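Local coordinates for protein evasin-3 (Rhipicephalus sanguineus, PDB 6I31) that is a salivary protein that binds and neutralises host CXC chemokines, pairing one to one with CXCL8 and blocking its interaction with the receptor CXCR2, at residues F17-S28 and K46-N56. Residues are numbered along the deposited sequence; the frame is centred on the assembly and turned at random.
Sequences FDVVSCNKNCTS and KKGHCYKIIGN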
loop_
_atom_site.group_PDB
_atom_site.type_symbol
_atom_site.label_atom_id
_atom_site.label_comp_id
_atom_site.label_asym_id
_atom_site.label_seq_id
_atom_site.Cartn_x
_atom_site.Cartn_y
_atom_site.Cartn_z
ATOM N N PHE A 17 -10.093 -5.608 2.502
ATOM C CA PHE A 17 -8.786 -5.005 2.224
ATOM C C PHE A 17 -8.802 -3.612 1.672
ATOM O O PHE A 17 -9.654 -3.267 0.859
ATOM C CB PHE A 17 -7.951 -5.915 1.290
ATOM C CG PHE A 17 -7.711 -7.269 1.894
ATOM C CD1 PHE A 17 -6.803 -7.433 2.932
ATOM C CD2 PHE A 17 -8.390 -8.386 1.426
ATOM C CE1 PHE A 17 -6.599 -8.687 3.514
ATOM C CE2 PHE A 17 -8.212 -9.633 2.031
ATOM C CZ PHE A 17 -7.323 -9.775 3.073
ATOM N N ASP A 18 -7.874 -2.798 2.166
ATOM C CA ASP A 18 -7.703 -1.413 1.756
ATOM C C ASP A 18 -6.331 -1.190 1.117
ATOM O O ASP A 18 -5.383 -1.889 1.435
ATOM C CB ASP A 18 -7.850 -0.468 2.975
ATOM C CG ASP A 18 -9.249 -0.447 3.587
ATOM O OD1 ASP A 18 -10.231 -0.700 2.844
ATOM O OD2 ASP A 18 -9.360 -0.187 4.816
ATOM N N VAL A 19 -6.237 -0.216 0.204
ATOM C CA VAL A 19 -4.944 0.153 -0.392
ATOM C C VAL A 19 -4.409 1.319 0.429
ATOM O O VAL A 19 -5.142 2.267 0.698
ATOM C CB VAL A 19 -5.051 0.538 -1.899
ATOM C CG1 VAL A 19 -3.695 0.999 -2.438
ATOM C CG2 VAL A 19 -5.578 -0.631 -2.735
ATOM N N VAL A 20 -3.153 1.264 0.809
ATOM C CA VAL A 20 -2.548 2.338 1.582
ATOM C C VAL A 20 -1.198 2.700 0.969
ATOM O O VAL A 20 -0.611 1.904 0.230
ATOM C CB VAL A 20 -2.436 2.026 3.112
ATOM C CG1 VAL A 20 -3.807 1.758 3.746
ATOM C CG2 VAL A 20 -1.479 0.860 3.379
ATOM N N SER A 21 -0.671 3.871 1.349
ATOM C CA SER A 21 0.630 4.316 0.878
ATOM C C SER A 21 1.778 3.498 1.438
ATOM O O SER A 21 1.749 3.043 2.586
ATOM C CB SER A 21 0.830 5.809 1.159
ATOM O OG SER A 21 2.105 6.238 0.701
ATOM N N CYS A 22 2.795 3.308 0.611
ATOM C CA CYS A 22 4.026 2.620 0.957
ATOM C C CYS A 22 5.182 3.653 0.900
ATOM O O CYS A 22 6.364 3.326 0.845
ATOM C CB CYS A 22 4.201 1.428 0.017
ATOM S SG CYS A 22 5.804 0.609 0.114
ATOM N N ASN A 23 4.775 4.946 0.956
ATOM C CA ASN A 23 5.534 6.195 1.030
ATOM C C ASN A 23 6.789 6.284 0.157
ATOM O O ASN A 23 7.874 6.580 0.664
ATOM C CB ASN A 23 5.890 6.490 2.511
ATOM C CG ASN A 23 4.670 6.543 3.400
ATOM O OD1 ASN A 23 3.793 7.406 3.251
ATOM N ND2 ASN A 23 4.573 5.594 4.314
ATOM N N LYS A 24 6.636 6.117 -1.163
ATOM C CA LYS A 24 7.769 6.200 -2.081
ATOM C C LYS A 24 7.306 6.507 -3.518
ATOM O O LYS A 24 6.311 5.943 -3.948
ATOM C CB LYS A 24 8.574 4.885 -2.030
ATOM C CG LYS A 24 9.879 4.914 -2.814
ATOM C CD LYS A 24 10.724 3.674 -2.540
ATOM C CE LYS A 24 11.915 3.559 -3.468
ATOM N NZ LYS A 24 12.690 4.823 -3.596
ATOM N N ASN A 25 8.037 7.376 -4.250
ATOM C CA ASN A 25 7.734 7.645 -5.659
ATOM C C ASN A 25 8.305 6.478 -6.464
ATOM O O ASN A 25 9.277 5.841 -6.045
ATOM C CB ASN A 25 8.409 8.946 -6.171
ATOM C CG ASN A 25 8.114 10.201 -5.394
ATOM O OD1 ASN A 25 8.812 11.209 -5.513
ATOM N ND2 ASN A 25 7.102 10.170 -4.569
ATOM N N CYS A 26 7.717 6.199 -7.618
ATOM C CA CYS A 26 8.189 5.126 -8.470
ATOM C C CYS A 26 7.899 5.460 -9.920
ATOM O O CYS A 26 7.052 6.310 -10.223
ATOM C CB CYS A 26 7.499 3.835 -8.055
ATOM S SG CYS A 26 5.698 3.971 -8.062
ATOM N N THR A 27 8.622 4.806 -10.824
ATOM C CA THR A 27 8.397 4.953 -12.262
ATOM C C THR A 27 8.195 3.558 -12.792
ATOM O O THR A 27 8.855 2.634 -12.319
ATOM C CB THR A 27 9.575 5.643 -12.958
ATOM O OG1 THR A 27 10.708 4.783 -12.858
ATOM C CG2 THR A 27 9.900 6.995 -12.350
ATOM N N SER A 28 7.299 3.402 -13.769
ATOM C CA SER A 28 7.006 2.132 -14.413
ATOM C C SER A 28 8.260 1.565 -15.091
ATOM O O SER A 28 9.092 2.332 -15.608
ATOM C CB SER A 28 5.933 2.331 -15.481
ATOM O OG SER A 28 6.347 3.349 -16.378
ATOM N N LYS A 46 4.071 7.635 -16.696
ATOM C CA LYS A 46 5.227 6.785 -16.363
ATOM C C LYS A 46 5.532 6.895 -14.864
ATOM O O LYS A 46 6.198 6.008 -14.332
ATOM C CB LYS A 46 6.498 7.207 -17.154
ATOM C CG LYS A 46 6.472 6.880 -18.652
ATOM C CD LYS A 46 7.764 7.372 -19.330
ATOM C CE LYS A 46 7.783 7.139 -20.825
ATOM N NZ LYS A 46 9.018 7.690 -21.436
ATOM N N LYS A 47 5.123 7.993 -14.189
ATOM C CA LYS A 47 5.461 8.214 -12.770
ATOM C C LYS A 47 4.248 8.085 -11.864
ATOM O O LYS A 47 3.164 8.560 -12.206
ATOM C CB LYS A 47 6.120 9.589 -12.579
ATOM C CG LYS A 47 7.485 9.729 -13.301
ATOM C CD LYS A 47 8.187 11.108 -13.113
ATOM C CE LYS A 47 7.709 12.130 -14.117
ATOM N NZ LYS A 47 8.597 13.342 -14.218
ATOM N N GLY A 48 4.448 7.444 -10.722
ATOM C CA GLY A 48 3.382 7.221 -9.755
ATOM C C GLY A 48 3.913 7.088 -8.344
ATOM O O GLY A 48 4.920 7.704 -7.983
ATOM N N HIS A 49 3.202 6.325 -7.521
ATOM C CA HIS A 49 3.569 6.132 -6.123
ATOM C C HIS A 49 3.444 4.683 -5.741
ATOM O O HIS A 49 2.678 3.941 -6.358
ATOM C CB HIS A 49 2.667 6.973 -5.217
ATOM C CG HIS A 49 2.840 8.426 -5.453
ATOM N ND1 HIS A 49 2.094 9.084 -6.402
ATOM C CD2 HIS A 49 3.743 9.283 -4.932
ATOM C CE1 HIS A 49 2.531 10.323 -6.397
ATOM N NE2 HIS A 49 3.501 10.491 -5.513
ATOM N N CYS A 50 4.199 4.279 -4.726
ATOM C CA CYS A 50 4.158 2.933 -4.183
ATOM C C CYS A 50 3.010 2.797 -3.213
ATOM O O CYS A 50 2.824 3.643 -2.338
ATOM C CB CYS A 50 5.485 2.562 -3.531
ATOM S SG CYS A 50 6.897 2.673 -4.662
ATOM N N TYR A 51 2.242 1.701 -3.370
ATOM C CA TYR A 51 1.111 1.409 -2.489
ATOM C C TYR A 51 1.208 -0.027 -2.022
ATOM O O TYR A 51 1.926 -0.807 -2.636
ATOM C CB TYR A 51 -0.220 1.600 -3.207
ATOM C CG TYR A 51 -0.406 2.987 -3.771
ATOM C CD1 TYR A 51 -0.682 4.072 -2.937
ATOM C CD2 TYR A 51 -0.274 3.226 -5.131
ATOM C CE1 TYR A 51 -0.818 5.369 -3.452
ATOM C CE2 TYR A 51 -0.431 4.513 -5.659
ATOM C CZ TYR A 51 -0.683 5.581 -4.812
ATOM O OH TYR A 51 -0.830 6.847 -5.335
ATOM N N LYS A 52 0.366 -0.406 -1.069
ATOM C CA LYS A 52 0.284 -1.791 -0.567
ATOM C C LYS A 52 -1.111 -2.065 -0.063
ATOM O O LYS A 52 -1.876 -1.133 0.210
ATOM C CB LYS A 52 1.356 -2.095 0.509
ATOM C CG LYS A 52 1.163 -1.242 1.772
ATOM C CD LYS A 52 2.266 -1.505 2.830
ATOM C CE LYS A 52 2.149 -0.431 3.912
ATOM N NZ LYS A 52 3.288 -0.500 4.877
ATOM N N ILE A 53 -1.460 -3.340 0.014
ATOM C CA ILE A 53 -2.762 -3.781 0.445
ATOM C C ILE A 53 -2.663 -4.270 1.862
ATOM O O ILE A 53 -1.816 -5.105 2.186
ATOM C CB ILE A 53 -3.300 -4.876 -0.477
ATOM C CG1 ILE A 53 -3.270 -4.393 -1.978
ATOM C CG2 ILE A 53 -4.687 -5.302 -0.024
ATOM C CD1 ILE A 53 -3.718 -5.471 -2.933
ATOM N N ILE A 54 -3.564 -3.770 2.716
ATOM C CA ILE A 54 -3.605 -4.234 4.099
ATOM C C ILE A 54 -5.030 -4.555 4.471
ATOM O O ILE A 54 -5.983 -4.058 3.842
ATOM C CB ILE A 54 -2.941 -3.186 5.095
ATOM C CG1 ILE A 54 -3.651 -1.805 5.095
ATOM C CG2 ILE A 54 -1.434 -3.004 4.799
ATOM C CD1 ILE A 54 -4.804 -1.654 6.119
ATOM N N GLY A 55 -5.158 -5.365 5.496
ATOM C CA GLY A 55 -6.429 -5.676 6.127
ATOM C C GLY A 55 -6.342 -5.208 7.567
ATOM O O GLY A 55 -5.317 -5.402 8.215
ATOM N N ASN A 56 -7.406 -4.632 8.101
ATOM C CA ASN A 56 -7.396 -4.217 9.486
ATOM C C ASN A 56 -7.915 -5.313 10.369
ATOM O O ASN A 56 -8.926 -5.937 10.056
ATOM C CB ASN A 56 -8.331 -3.007 9.657
ATOM C CG ASN A 56 -7.684 -1.754 9.185
ATOM O OD1 ASN A 56 -6.864 -1.166 9.890
ATOM N ND2 ASN A 56 -8.040 -1.329 7.980
HETATM O O HOH W 1 -7.606 1.163 6.446
HETATM O O HOH W 2 3.721 6.228 -1.918
#
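Residues 17-28 and 46-56 pair as antiparallel strands along the length of the small sheet, with one long strand, 47-55, serving two shorter ones, 17-22 and 24-27, in turn. Hydrogen-bonded pairs Asp18-Ile54 and Val20-Lys52 fix the first half, and Cys26-Gly48 the second. Between them the register slips by two residues in a beta bulge, where the chain turns a corner at Asn23. Cys50 spans the break: its O accepts from Cys22 N, while its N gives to Lys24 O at 2.8 Å. A water accepts from Lys24 N and donates to Cys50 O, joining the two strands at the bulge, and Ser21 OG takes the N-H of Asn23 (3.0 Å) in an ST turn.

On one face of the first half, Val19 CG1, anti to its own N (chi1 176°), meets Tyr51 CB at 3.6 Å, and Phe17 CB rests on Ile53 CG2 at 3.6 Å, the two side chains nearly perpendicular. The other face carries Val20, whose CG1 touches Ile54 CG1 (3.8 Å) and whose CG2 lies against Lys52 CG (3.7 Å). Further on, Cys26 CB packs on Cys50 SG at 3.6 Å. Disulfides Cys22-Cys37, Cys26-Cys39 and Cys33-Cys50 tie this pairing to the intervening loop and strand 38-40, linking the six cysteines first to fourth, second to fifth and third to sixth, the pattern of a knottin.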